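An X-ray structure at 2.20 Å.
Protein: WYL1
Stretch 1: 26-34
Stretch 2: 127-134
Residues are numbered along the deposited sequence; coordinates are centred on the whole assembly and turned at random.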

# COMPACT_ATOMS: atom_id res chain seq x y z
N ILE B 26 24.04 3.06 -6.56
CA ILE B 26 22.62 3.31 -6.90
C ILE B 26 22.06 4.30 -5.90
O ILE B 26 22.03 4.03 -4.71
CB ILE B 26 21.83 1.99 -6.93
CG1 ILE B 26 22.56 0.93 -7.75
CG2 ILE B 26 20.43 2.24 -7.47
CD1 ILE B 26 22.13 -0.48 -7.42
N PRO B 27 21.63 5.50 -6.35
CA PRO B 27 20.99 6.47 -5.47
C PRO B 27 19.49 6.17 -5.30
O PRO B 27 18.74 6.28 -6.22
CB PRO B 27 21.29 7.80 -6.18
CG PRO B 27 21.34 7.44 -7.66
CD PRO B 27 21.75 5.98 -7.73
N LEU B 28 19.11 5.73 -4.10
CA LEU B 28 17.74 5.30 -3.73
C LEU B 28 17.14 6.34 -2.81
O LEU B 28 17.88 6.89 -1.98
CB LEU B 28 17.81 3.94 -3.04
CG LEU B 28 18.23 2.80 -3.96
CD1 LEU B 28 18.24 1.48 -3.21
CD2 LEU B 28 17.30 2.75 -5.15
N SER B 29 15.85 6.62 -3.00
CA SER B 29 15.03 7.42 -2.06
C SER B 29 15.20 6.80 -0.68
O SER B 29 15.40 5.59 -0.56
CB SER B 29 13.60 7.48 -2.50
OG SER B 29 12.94 6.21 -2.44
N PRO B 30 15.20 7.61 0.39
CA PRO B 30 15.19 7.07 1.74
C PRO B 30 14.09 6.00 1.91
O PRO B 30 14.34 5.00 2.58
CB PRO B 30 14.94 8.31 2.61
CG PRO B 30 15.50 9.48 1.77
CD PRO B 30 15.21 9.08 0.34
N SER B 31 12.94 6.17 1.26
CA SER B 31 11.77 5.28 1.49
C SER B 31 12.03 3.92 0.86
O SER B 31 11.85 2.91 1.54
CB SER B 31 10.47 5.91 1.09
OG SER B 31 10.40 6.17 -0.31
N ALA B 32 12.55 3.88 -0.35
CA ALA B 32 12.94 2.61 -1.03
C ALA B 32 14.07 1.90 -0.27
O ALA B 32 13.98 0.65 -0.09
CB ALA B 32 13.33 2.87 -2.46
N TYR B 33 15.08 2.63 0.18
CA TYR B 33 16.20 2.04 0.95
C TYR B 33 15.65 1.34 2.19
O TYR B 33 16.09 0.24 2.50
CB TYR B 33 17.21 3.10 1.36
CG TYR B 33 18.38 2.57 2.17
CD1 TYR B 33 19.37 1.80 1.58
CD2 TYR B 33 18.47 2.83 3.52
CE1 TYR B 33 20.45 1.34 2.31
CE2 TYR B 33 19.56 2.39 4.26
CZ TYR B 33 20.55 1.64 3.65
OH TYR B 33 21.62 1.18 4.37
N SER B 34 14.78 2.00 2.93
CA SER B 34 14.29 1.51 4.23
C SER B 34 13.36 0.30 3.99
O SER B 34 13.40 -0.63 4.80
CB SER B 34 13.62 2.61 4.98
OG SER B 34 12.39 2.85 4.38
N THR B 127 13.73 16.01 -6.27
CA THR B 127 14.47 16.74 -5.20
C THR B 127 14.45 15.85 -3.95
O THR B 127 13.35 15.71 -3.39
CB THR B 127 13.91 18.16 -5.03
OG1 THR B 127 13.88 18.74 -6.33
CG2 THR B 127 14.74 19.05 -4.13
N GLU B 128 15.59 15.23 -3.59
CA GLU B 128 15.69 14.23 -2.48
C GLU B 128 17.13 14.11 -1.91
O GLU B 128 18.10 14.48 -2.58
CB GLU B 128 15.17 12.85 -2.93
CG GLU B 128 16.05 12.12 -3.96
CD GLU B 128 15.49 10.77 -4.42
OE1 GLU B 128 14.40 10.38 -3.93
OE2 GLU B 128 16.11 10.10 -5.29
N ASN B 129 17.24 13.63 -0.68
CA ASN B 129 18.52 13.28 -0.04
C ASN B 129 18.71 11.77 -0.29
O ASN B 129 18.31 10.97 0.58
CB ASN B 129 18.55 13.68 1.44
CG ASN B 129 18.21 15.13 1.78
OD1 ASN B 129 18.61 16.09 1.11
ND2 ASN B 129 17.54 15.31 2.90
N ALA B 130 19.25 11.38 -1.45
CA ALA B 130 19.37 9.98 -1.90
C ALA B 130 20.35 9.19 -1.03
O ALA B 130 21.35 9.78 -0.58
CB ALA B 130 19.81 9.91 -3.32
N VAL B 131 20.06 7.91 -0.82
CA VAL B 131 21.00 6.98 -0.15
C VAL B 131 21.79 6.28 -1.25
O VAL B 131 21.17 5.64 -2.10
CB VAL B 131 20.27 5.94 0.73
CG1 VAL B 131 21.27 5.12 1.53
CG2 VAL B 131 19.21 6.57 1.63
N ARG B 132 23.11 6.39 -1.17
CA ARG B 132 24.12 5.74 -2.02
C ARG B 132 24.14 4.25 -1.69
O ARG B 132 24.66 3.92 -0.63
CB ARG B 132 25.46 6.39 -1.63
CG ARG B 132 26.58 6.20 -2.64
CD ARG B 132 27.96 6.43 -2.05
NE ARG B 132 28.93 5.87 -2.97
CZ ARG B 132 30.25 5.88 -2.78
NH1 ARG B 132 31.04 5.33 -3.69
NH2 ARG B 132 30.77 6.44 -1.70
N VAL B 133 23.59 3.38 -2.53
CA VAL B 133 23.63 1.91 -2.27
C VAL B 133 24.63 1.27 -3.23
O VAL B 133 24.53 1.50 -4.46
CB VAL B 133 22.24 1.26 -2.35
CG1 VAL B 133 22.29 -0.22 -2.00
CG2 VAL B 133 21.27 1.99 -1.45
N ARG B 134 25.59 0.55 -2.67
CA ARG B 134 26.78 0.04 -3.39
C ARG B 134 26.45 -1.41 -3.77
O ARG B 134 26.50 -2.29 -2.89
CB ARG B 134 28.06 0.15 -2.55
CG ARG B 134 28.76 1.50 -2.67

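What holds the two backbones together? Residues 26-28 and 131-134 run antiparallel as neighbouring strands, and four hydrogen bonds join them in two reciprocal pairs. Ile26 N donates to Val133 O at 2.7 Å, and Val133 N returns a bond to Ile26 O at 2.8 Å. Leu28 N reaches Val131 O at 2.9 Å, while Val131 N reaches Leu28 O at 2.7 Å. All four are nearly straight, with N-H...O angles of 166° to 177°.

What happens at Pro27, which has no amide hydrogen to give? It falls opposite Arg132 in a non-hydrogen-bonded pair, a position where the ladder asks for no such donor. Its CA instead lies 3.5 Å from Val131 O in a CA-H...O contact, and Ala130 CA makes a similar approach of 3.4 Å to Leu28 O. Pro27 CB also packs against Ala130 CB at 3.8 Å.

Which side chains pack together on the face shared by Ile26, Leu28, Val131 and Val133? Leu28 CD1 meets Val133 CG2 at 3.5 Å, and the helix that begins at Pro30 brings Tyr33 to the same two valines. Val131 CG1 sits 3.8 Å from the centroid of the Tyr33 ring and only 9° off its normal, a CH-pi contact over the face. Val133 CG2 approaches Tyr33 CD1 obliquely, at 3.6 Å.

How does the chain turn from strand to helix beside the other stretch? Ser29 is the N-cap: its OG accepts from Ala32 N at 3.2 Å, satisfying an amide of the first helical turn. Around this turn the contacts are van der Waals touches, with Ser29 CB 3.3 Å from Glu128 OE1 and Pro30 CG 3.4 Å from Asn129 O.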